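Local coordinates for uncharacterized protein (Methanothermobacter thermautotrophicus, PDB 1IHN) that is of unknown function, a member of the DUF498/DUF598 family with a compact single-chain alpha/beta fold, at residues Arg40-Thr45 with Ala50-Glu55; Pro33-Ile38 with Leu54-Glu59; Val12-Arg17 with Lys93-Glu98. All blocks are in the same frame, centred on the assembly; numbering follows the deposited sequence.

Contact 1: residues Arg40-Thr45 with Ala50-Glu55; sequences RRKYGT and AEEELE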
# COMPACT_ATOMS: atom_id res chain seq x y z
N ARG A 40 -9.23 10.80 6.74
CA ARG A 40 -10.49 11.52 6.61
C ARG A 40 -10.64 12.51 7.77
O ARG A 40 -11.14 13.62 7.59
CB ARG A 40 -11.67 10.55 6.62
CG ARG A 40 -13.01 11.23 6.40
CD ARG A 40 -14.12 10.39 6.99
NE ARG A 40 -13.97 10.25 8.44
CZ ARG A 40 -14.03 9.08 9.08
NH1 ARG A 40 -14.24 7.96 8.41
NH2 ARG A 40 -13.89 9.05 10.41
N ARG A 41 -10.20 12.10 8.95
CA ARG A 41 -10.28 12.94 10.13
C ARG A 41 -9.34 14.12 10.05
O ARG A 41 -9.65 15.22 10.52
CB ARG A 41 -9.97 12.14 11.39
CG ARG A 41 -11.06 11.16 11.77
CD ARG A 41 -10.58 10.17 12.80
NE ARG A 41 -11.67 9.31 13.25
CZ ARG A 41 -11.50 8.16 13.89
NH1 ARG A 41 -10.27 7.73 14.16
NH2 ARG A 41 -12.54 7.43 14.26
N LYS A 42 -8.17 13.91 9.46
CA LYS A 42 -7.19 14.97 9.34
C LYS A 42 -7.37 15.91 8.16
O LYS A 42 -7.09 17.10 8.26
CB LYS A 42 -5.78 14.37 9.29
CG LYS A 42 -4.68 15.43 9.24
CD LYS A 42 -3.31 14.82 9.44
CE LYS A 42 -2.25 15.89 9.64
NZ LYS A 42 -0.91 15.28 9.87
N TYR A 43 -7.85 15.38 7.03
CA TYR A 43 -8.01 16.21 5.84
C TYR A 43 -9.44 16.38 5.34
O TYR A 43 -9.69 17.23 4.48
CB TYR A 43 -7.16 15.64 4.70
CG TYR A 43 -5.69 15.51 5.05
CD1 TYR A 43 -5.07 14.26 5.08
CD2 TYR A 43 -4.92 16.63 5.33
CE1 TYR A 43 -3.72 14.13 5.38
CE2 TYR A 43 -3.57 16.52 5.63
CZ TYR A 43 -2.97 15.27 5.66
OH TYR A 43 -1.63 15.17 5.94
N GLY A 44 -10.37 15.59 5.86
CA GLY A 44 -11.75 15.70 5.42
C GLY A 44 -11.96 14.82 4.20
O GLY A 44 -13.02 14.83 3.59
N THR A 45 -10.92 14.07 3.84
CA THR A 45 -10.96 13.16 2.70
C THR A 45 -9.83 12.15 2.85
O THR A 45 -8.77 12.48 3.40
CB THR A 45 -10.79 13.90 1.34
OG1 THR A 45 -10.70 12.94 0.28
CG2 THR A 45 -9.53 14.77 1.33
N ALA A 50 -2.56 10.61 5.23
CA ALA A 50 -1.88 11.20 6.37
C ALA A 50 -0.66 10.33 6.65
O ALA A 50 -0.68 9.13 6.36
CB ALA A 50 -2.81 11.21 7.57
N GLU A 51 0.40 10.93 7.19
CA GLU A 51 1.60 10.15 7.49
C GLU A 51 1.31 9.17 8.61
O GLU A 51 1.98 8.14 8.73
CB GLU A 51 2.76 11.06 7.89
CG GLU A 51 4.05 10.28 8.16
CD GLU A 51 5.21 11.14 8.60
OE1 GLU A 51 5.06 11.87 9.60
OE2 GLU A 51 6.27 11.08 7.94
N GLU A 52 0.31 9.49 9.43
CA GLU A 52 -0.06 8.61 10.53
C GLU A 52 -0.44 7.23 10.01
O GLU A 52 -0.32 6.23 10.73
CB GLU A 52 -1.24 9.19 11.32
CG GLU A 52 -0.97 10.52 12.01
CD GLU A 52 -1.41 11.72 11.20
OE1 GLU A 52 -0.71 12.07 10.21
OE2 GLU A 52 -2.45 12.32 11.54
N GLU A 53 -0.90 7.15 8.76
CA GLU A 53 -1.27 5.86 8.19
C GLU A 53 -0.07 4.91 8.10
O GLU A 53 -0.25 3.69 8.14
CB GLU A 53 -1.89 6.03 6.79
CG GLU A 53 -3.37 6.41 6.82
CD GLU A 53 -4.10 6.13 5.52
OE1 GLU A 53 -4.03 4.98 5.02
OE2 GLU A 53 -4.75 7.05 4.99
N LEU A 54 1.13 5.47 8.00
CA LEU A 54 2.36 4.67 7.92
C LEU A 54 2.86 4.23 9.30
O LEU A 54 3.63 3.28 9.42
CB LEU A 54 3.47 5.47 7.25
CG LEU A 54 3.29 5.97 5.82
CD1 LEU A 54 4.46 6.86 5.46
CD2 LEU A 54 3.19 4.80 4.86
N GLU A 55 2.41 4.94 10.34
CA GLU A 55 2.83 4.66 11.70
C GLU A 55 2.76 3.18 12.10
O GLU A 55 3.69 2.66 12.73
CB GLU A 55 2.01 5.50 12.68
CG GLU A 55 2.53 5.48 14.12
CD GLU A 55 1.95 6.60 14.98
OE1 GLU A 55 0.71 6.69 15.09
OE2 GLU A 55 2.74 7.38 15.55
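Lys42 and Glu52 are brought together by unlike torsions. In Lys42, CG stands anti to the backbone N (chi1 -177°) and the chain runs on fully extended, so its amine reaches past Ala50; in Glu52, CG lies beside the backbone N and a bend at chi2 (95°) turns the carboxylate back toward the lysine. The two side chains cross at about a right angle. Lys42 NZ gives Glu52 OE1 a salt-bridging hydrogen bond of 3.2 Å, met on the syn side of the oxygen but 30° out of the carboxylate plane. The second oxygen lies against the lysine's methylene chain, with Glu52 OE2 3.4 Å from Lys42 CD, so the carboxylate spans both the charged end and the aliphatic part of its partner.

Tyr43 supplies the rest of the contact. One edge of its ring meets the backbone of Ala50, Tyr43 CE1 coming within 3.6 Å of Ala50 CA, and Ala50 N also lies at this edge, in the ring plane. The methyl of Ala50 rests against both side chains: Ala50 CB is 3.8 Å from Tyr43 CE1 and 4.1 Å from Lys42 CD. Within the helix, Lys42 CG sits 3.8 Å above the centre of the tyrosine ring, a CH-pi arrangement that lays the lysine chain over one face of the ring. Ser39, one turn back, accompanies this packing through hydrogen bonds between its OG and both Ala50 N and Glu53 OE2.

Helix 36-43 ends here, Gly44 leaving it with positive phi, and the chain returns through strand 48-49 to helix 52-58. With Lys42 exposed and Glu52 partly so, solvent probably screens their attraction, while the tyrosine edge against the buried Ala50 adds an apolar join that does not depend on charge.

Contact 2: residues Pro33-Ile38 with Leu54-Glu59; sequences PRRKEI and LEELLE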
# COMPACT_ATOMS: atom_id res chain seq x y z
N PRO A 33 -7.17 -4.04 6.71
CA PRO A 33 -7.85 -2.98 5.97
C PRO A 33 -7.13 -1.65 6.15
O PRO A 33 -6.63 -1.35 7.24
CB PRO A 33 -9.25 -2.94 6.60
CG PRO A 33 -9.42 -4.33 7.16
CD PRO A 33 -8.05 -4.60 7.75
N ARG A 34 -7.07 -0.86 5.09
CA ARG A 34 -6.43 0.45 5.18
C ARG A 34 -7.27 1.30 6.14
O ARG A 34 -8.50 1.25 6.09
CB ARG A 34 -6.37 1.11 3.81
CG ARG A 34 -5.79 2.51 3.85
CD ARG A 34 -5.90 3.23 2.52
NE ARG A 34 -5.71 4.65 2.73
CZ ARG A 34 -6.19 5.61 1.96
NH1 ARG A 34 -6.90 5.31 0.88
NH2 ARG A 34 -6.01 6.88 2.30
N ARG A 35 -6.62 2.06 7.00
CA ARG A 35 -7.33 2.91 7.95
C ARG A 35 -7.63 4.28 7.36
O ARG A 35 -7.03 5.28 7.75
CB ARG A 35 -6.51 3.06 9.23
CG ARG A 35 -6.17 1.75 9.89
CD ARG A 35 -5.44 2.00 11.19
NE ARG A 35 -5.03 0.75 11.83
CZ ARG A 35 -4.49 0.69 13.05
NH1 ARG A 35 -4.29 1.80 13.74
NH2 ARG A 35 -4.14 -0.49 13.56
N LYS A 36 -8.58 4.33 6.43
CA LYS A 36 -8.95 5.57 5.77
C LYS A 36 -9.42 6.67 6.72
O LYS A 36 -9.29 7.85 6.41
CB LYS A 36 -10.04 5.31 4.73
CG LYS A 36 -9.60 4.46 3.56
CD LYS A 36 -10.68 4.44 2.49
CE LYS A 36 -10.24 3.62 1.29
NZ LYS A 36 -9.90 2.23 1.71
N GLU A 37 -9.97 6.29 7.88
CA GLU A 37 -10.47 7.26 8.85
C GLU A 37 -9.38 8.21 9.34
O GLU A 37 -9.65 9.38 9.61
CB GLU A 37 -11.08 6.55 10.07
CG GLU A 37 -11.66 5.18 9.81
CD GLU A 37 -10.58 4.12 9.64
OE1 GLU A 37 -9.76 3.95 10.57
OE2 GLU A 37 -10.56 3.45 8.58
N ILE A 38 -8.17 7.69 9.46
CA ILE A 38 -7.06 8.52 9.92
C ILE A 38 -6.94 9.76 9.04
O ILE A 38 -6.88 10.88 9.54
CB ILE A 38 -5.73 7.73 9.88
CG1 ILE A 38 -5.80 6.58 10.88
CG2 ILE A 38 -4.56 8.65 10.19
CD1 ILE A 38 -4.53 5.73 10.94
N LEU A 54 1.13 5.47 8.00
CA LEU A 54 2.36 4.67 7.92
C LEU A 54 2.86 4.23 9.30
O LEU A 54 3.63 3.28 9.42
CB LEU A 54 3.47 5.47 7.25
CG LEU A 54 3.29 5.97 5.82
CD1 LEU A 54 4.46 6.86 5.46
CD2 LEU A 54 3.19 4.80 4.86
N GLU A 55 2.41 4.94 10.34
CA GLU A 55 2.83 4.66 11.70
C GLU A 55 2.76 3.18 12.10
O GLU A 55 3.69 2.66 12.73
CB GLU A 55 2.01 5.50 12.68
CG GLU A 55 2.53 5.48 14.12
CD GLU A 55 1.95 6.60 14.98
OE1 GLU A 55 0.71 6.69 15.09
OE2 GLU A 55 2.74 7.38 15.55
N GLU A 56 1.68 2.50 11.73
CA GLU A 56 1.55 1.09 12.08
C GLU A 56 2.61 0.24 11.38
O GLU A 56 2.96 -0.83 11.86
CB GLU A 56 0.15 0.56 11.75
CG GLU A 56 -0.18 0.40 10.27
CD GLU A 56 -1.51 -0.33 10.05
OE1 GLU A 56 -1.67 -1.45 10.58
OE2 GLU A 56 -2.39 0.20 9.34
N LEU A 57 3.13 0.72 10.26
CA LEU A 57 4.14 -0.03 9.52
C LEU A 57 5.55 0.23 10.05
O LEU A 57 6.39 -0.67 10.05
CB LEU A 57 4.08 0.31 8.03
CG LEU A 57 2.80 -0.14 7.31
CD1 LEU A 57 2.89 0.24 5.83
CD2 LEU A 57 2.62 -1.65 7.48
N LEU A 58 5.81 1.45 10.49
CA LEU A 58 7.12 1.83 11.00
C LEU A 58 7.57 0.96 12.17
O LEU A 58 8.76 0.81 12.42
CB LEU A 58 7.10 3.30 11.43
CG LEU A 58 6.72 4.31 10.35
CD1 LEU A 58 6.64 5.71 10.95
CD2 LEU A 58 7.74 4.27 9.22
N GLU A 59 6.60 0.37 12.86
CA GLU A 59 6.88 -0.49 14.01
C GLU A 59 7.48 -1.82 13.57
O GLU A 59 8.27 -2.43 14.29
CB GLU A 59 5.58 -0.74 14.78
CG GLU A 59 4.78 0.53 15.05
CD GLU A 59 3.37 0.24 15.53
OE1 GLU A 59 2.62 -0.44 14.80
OE2 GLU A 59 3.02 0.69 16.64
O HOH W 1 -4.42 -1.40 8.79
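Arg35 and Glu56 meet as opposite charges without a hydrogen bond between them. The carboxylate of Glu56 lies over one face of the guanidinium, and its nearest approach, Glu56 OE2 to Arg35 NE at 3.7 Å, is a long salt bridge in which no N-H points at the oxygen. The two planes are inclined by 51°, so the groups neither stack flat nor pair edge on. Glu56 OE2 also lies 4.0 Å from Arg35 CD, beside the aliphatic part of the chain.

A water also bridges the segments: it donates to Glu56 OE2 at 2.6 Å and to Pro33 O at 2.7 Å, linking helix 52-58 to the end of strand 31-33. With an alanine here in place of Glu56, the Arg35 guanidinium is likely to lose its nearby opposite charge, and the water one of its two acceptors. The arginine is placed by the backbone: Arg35 is the centre of an inverse gamma turn that joins strand 31-33 to helix 36-43. From there its chain extends from CG to NE across to the second helix. Glu56 reaches back with CG between its backbone N and carbonyl carbon (chi1 71°) and extends beyond it, its side chain also touching His26. Farther out, Arg34 fixes the connection on its other side through salt bridges to Asp22 and Glu53, while Leu54 and Leu57 of helix 52-58 pack on Ile108 of strand 105-109.

Contact 3: residues Val12-Arg17 with Lys93-Glu98; sequences VTYRGR and KRYNEE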
# COMPACT_ATOMS: atom_id res chain seq x y z
N VAL A 12 -6.98 -6.10 -6.35
CA VAL A 12 -5.62 -6.62 -6.37
C VAL A 12 -5.67 -7.99 -5.72
O VAL A 12 -6.55 -8.26 -4.89
CB VAL A 12 -4.62 -5.73 -5.59
CG1 VAL A 12 -4.39 -4.43 -6.34
CG2 VAL A 12 -5.14 -5.45 -4.19
N THR A 13 -4.75 -8.87 -6.10
CA THR A 13 -4.69 -10.20 -5.54
C THR A 13 -3.34 -10.40 -4.86
O THR A 13 -2.29 -10.23 -5.48
CB THR A 13 -4.88 -11.28 -6.62
OG1 THR A 13 -6.19 -11.15 -7.20
CG2 THR A 13 -4.74 -12.68 -6.03
N TYR A 14 -3.37 -10.76 -3.58
CA TYR A 14 -2.16 -10.97 -2.82
C TYR A 14 -2.24 -12.31 -2.12
O TYR A 14 -3.19 -12.59 -1.39
CB TYR A 14 -2.00 -9.85 -1.78
CG TYR A 14 -0.76 -9.99 -0.93
CD1 TYR A 14 0.51 -9.75 -1.47
CD2 TYR A 14 -0.85 -10.37 0.40
CE1 TYR A 14 1.66 -9.89 -0.69
CE2 TYR A 14 0.30 -10.51 1.19
CZ TYR A 14 1.54 -10.27 0.64
OH TYR A 14 2.68 -10.39 1.42
N ARG A 15 -1.23 -13.14 -2.34
CA ARG A 15 -1.17 -14.47 -1.74
C ARG A 15 -2.41 -15.30 -2.05
O ARG A 15 -2.95 -15.99 -1.18
CB ARG A 15 -0.95 -14.37 -0.23
CG ARG A 15 0.38 -13.71 0.13
CD ARG A 15 0.63 -13.73 1.63
NE ARG A 15 0.94 -15.06 2.12
CZ ARG A 15 1.19 -15.36 3.39
NH1 ARG A 15 1.16 -14.41 4.32
NH2 ARG A 15 1.47 -16.60 3.73
N GLY A 16 -2.86 -15.22 -3.29
CA GLY A 16 -4.01 -15.99 -3.72
C GLY A 16 -5.37 -15.45 -3.36
O GLY A 16 -6.39 -16.05 -3.71
N ARG A 17 -5.42 -14.33 -2.64
CA ARG A 17 -6.70 -13.77 -2.27
C ARG A 17 -6.93 -12.40 -2.87
O ARG A 17 -6.04 -11.54 -2.86
CB ARG A 17 -6.83 -13.69 -0.75
CG ARG A 17 -8.09 -12.96 -0.30
CD ARG A 17 -8.25 -13.01 1.20
NE ARG A 17 -9.28 -12.09 1.68
CZ ARG A 17 -9.58 -11.92 2.96
NH1 ARG A 17 -8.93 -12.61 3.89
NH2 ARG A 17 -10.52 -11.05 3.31
N LYS A 93 4.33 -4.57 -8.69
CA LYS A 93 5.45 -5.18 -9.38
C LYS A 93 6.70 -4.93 -8.57
O LYS A 93 7.52 -5.83 -8.36
CB LYS A 93 5.63 -4.57 -10.78
CG LYS A 93 4.55 -4.93 -11.79
CD LYS A 93 4.91 -4.39 -13.16
CE LYS A 93 3.81 -4.66 -14.18
NZ LYS A 93 4.14 -4.10 -15.53
N ARG A 94 6.85 -3.69 -8.11
CA ARG A 94 7.99 -3.28 -7.31
C ARG A 94 8.03 -4.04 -5.99
O ARG A 94 9.10 -4.40 -5.50
CB ARG A 94 7.93 -1.77 -7.04
CG ARG A 94 9.10 -1.21 -6.25
CD ARG A 94 10.40 -1.30 -7.04
NE ARG A 94 10.39 -0.41 -8.20
CZ ARG A 94 10.65 0.89 -8.16
NH1 ARG A 94 10.96 1.48 -7.00
NH2 ARG A 94 10.59 1.62 -9.26
N TYR A 95 6.85 -4.27 -5.42
CA TYR A 95 6.74 -5.00 -4.16
C TYR A 95 7.21 -6.43 -4.38
O TYR A 95 8.01 -6.96 -3.60
CB TYR A 95 5.29 -5.03 -3.67
CG TYR A 95 5.09 -5.96 -2.49
CD1 TYR A 95 5.21 -5.50 -1.18
CD2 TYR A 95 4.82 -7.31 -2.69
CE1 TYR A 95 5.08 -6.38 -0.09
CE2 TYR A 95 4.69 -8.19 -1.61
CZ TYR A 95 4.82 -7.72 -0.32
OH TYR A 95 4.71 -8.61 0.72
N ASN A 96 6.71 -7.06 -5.44
CA ASN A 96 7.09 -8.44 -5.74
C ASN A 96 8.59 -8.51 -5.93
O ASN A 96 9.23 -9.48 -5.52
CB ASN A 96 6.36 -8.95 -7.00
CG ASN A 96 4.89 -9.28 -6.74
OD1 ASN A 96 4.48 -9.53 -5.60
ND2 ASN A 96 4.09 -9.29 -7.80
N GLU A 97 9.16 -7.47 -6.54
CA GLU A 97 10.60 -7.40 -6.77
C GLU A 97 11.38 -7.52 -5.48
O GLU A 97 12.19 -8.42 -5.31
CB GLU A 97 10.97 -6.07 -7.43
CG GLU A 97 11.08 -6.10 -8.93
CD GLU A 97 11.45 -4.74 -9.48
OE1 GLU A 97 12.44 -4.16 -9.00
OE2 GLU A 97 10.74 -4.25 -10.39
N GLU A 98 11.13 -6.58 -4.57
CA GLU A 98 11.81 -6.55 -3.28
C GLU A 98 11.50 -7.75 -2.41
O GLU A 98 12.40 -8.31 -1.78
CB GLU A 98 11.46 -5.25 -2.56
CG GLU A 98 12.11 -4.03 -3.19
CD GLU A 98 11.40 -2.73 -2.85
OE1 GLU A 98 10.94 -2.58 -1.70
OE2 GLU A 98 11.30 -1.86 -3.74
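Tyr14 and Tyr95 carry this contact, burying similar areas against each other and meeting at their phenol ends. Their hydroxyls are hydrogen-bonded, Tyr14 OH to Tyr95 OH at 2.8 Å, and either may be the donor. Tyr95 OH lies at the edge of the Tyr14 ring, close to its plane. Beside the polar link runs an apolar one, with Tyr14 CE1 3.6 Å from Tyr95 CE2. The rings are set obliquely, their planes at 75° and their centroids 5.8 Å apart, and the side chains cross at about a right angle.

Both residues have CG anti to the backbone N (chi1 180° in Tyr14, 171° in Tyr95), which carries the phenol end of each ring toward the other. The backbones remain well separated: even the nearest pair, Tyr14 CA and Asn96 CA, is 10.0 Å apart, so the rings do the spanning. Arg15 CG covers part of one face of the Tyr14 ring, 3.4 Å above its plane. Phe4 completes the aromatic group, meeting Tyr95 edge-to-face and Tyr14 at a less steep inclination, while its backbone N bonds Asn96 OD1. On the helix side, Tyr95 also packs against Ile66 and Val105 of the five-stranded sheet. Since both tyrosines are buried, their mutual bond gives each hydroxyl a polar partner away from solvent.

Tyr14 opens a type I' turn ending at Arg17, closed by bonds in both directions between the two residues. Such a turn is characteristic of a tight two-residue beta hairpin; here it joins strands 11-14 and 17-19 of the antiparallel three-stranded sheet, whose hairpin end rests by an aromatic cluster on helix 88-100.

Contacts 1 and 2 are neighbours, their centres about 9 Å apart, and both join helix 36-43 and its approach to helix 52-58. They share Leu54 and Glu55 and touch directly through the Arg34-Glu53 salt bridge and the packing of Ile38 on Ala50 and Glu52. Contact 3 lies on the opposite side of the chain's centre, about 24 Å from contact 1 and about 19 Å from contact 2, centre to centre, and ties the three-stranded sheet to helix 88-100. Along the chain, contact 3 encloses the other two: the helix pair of contacts 1 and 2 lies within the part of the chain whose ends contact 3 brings together.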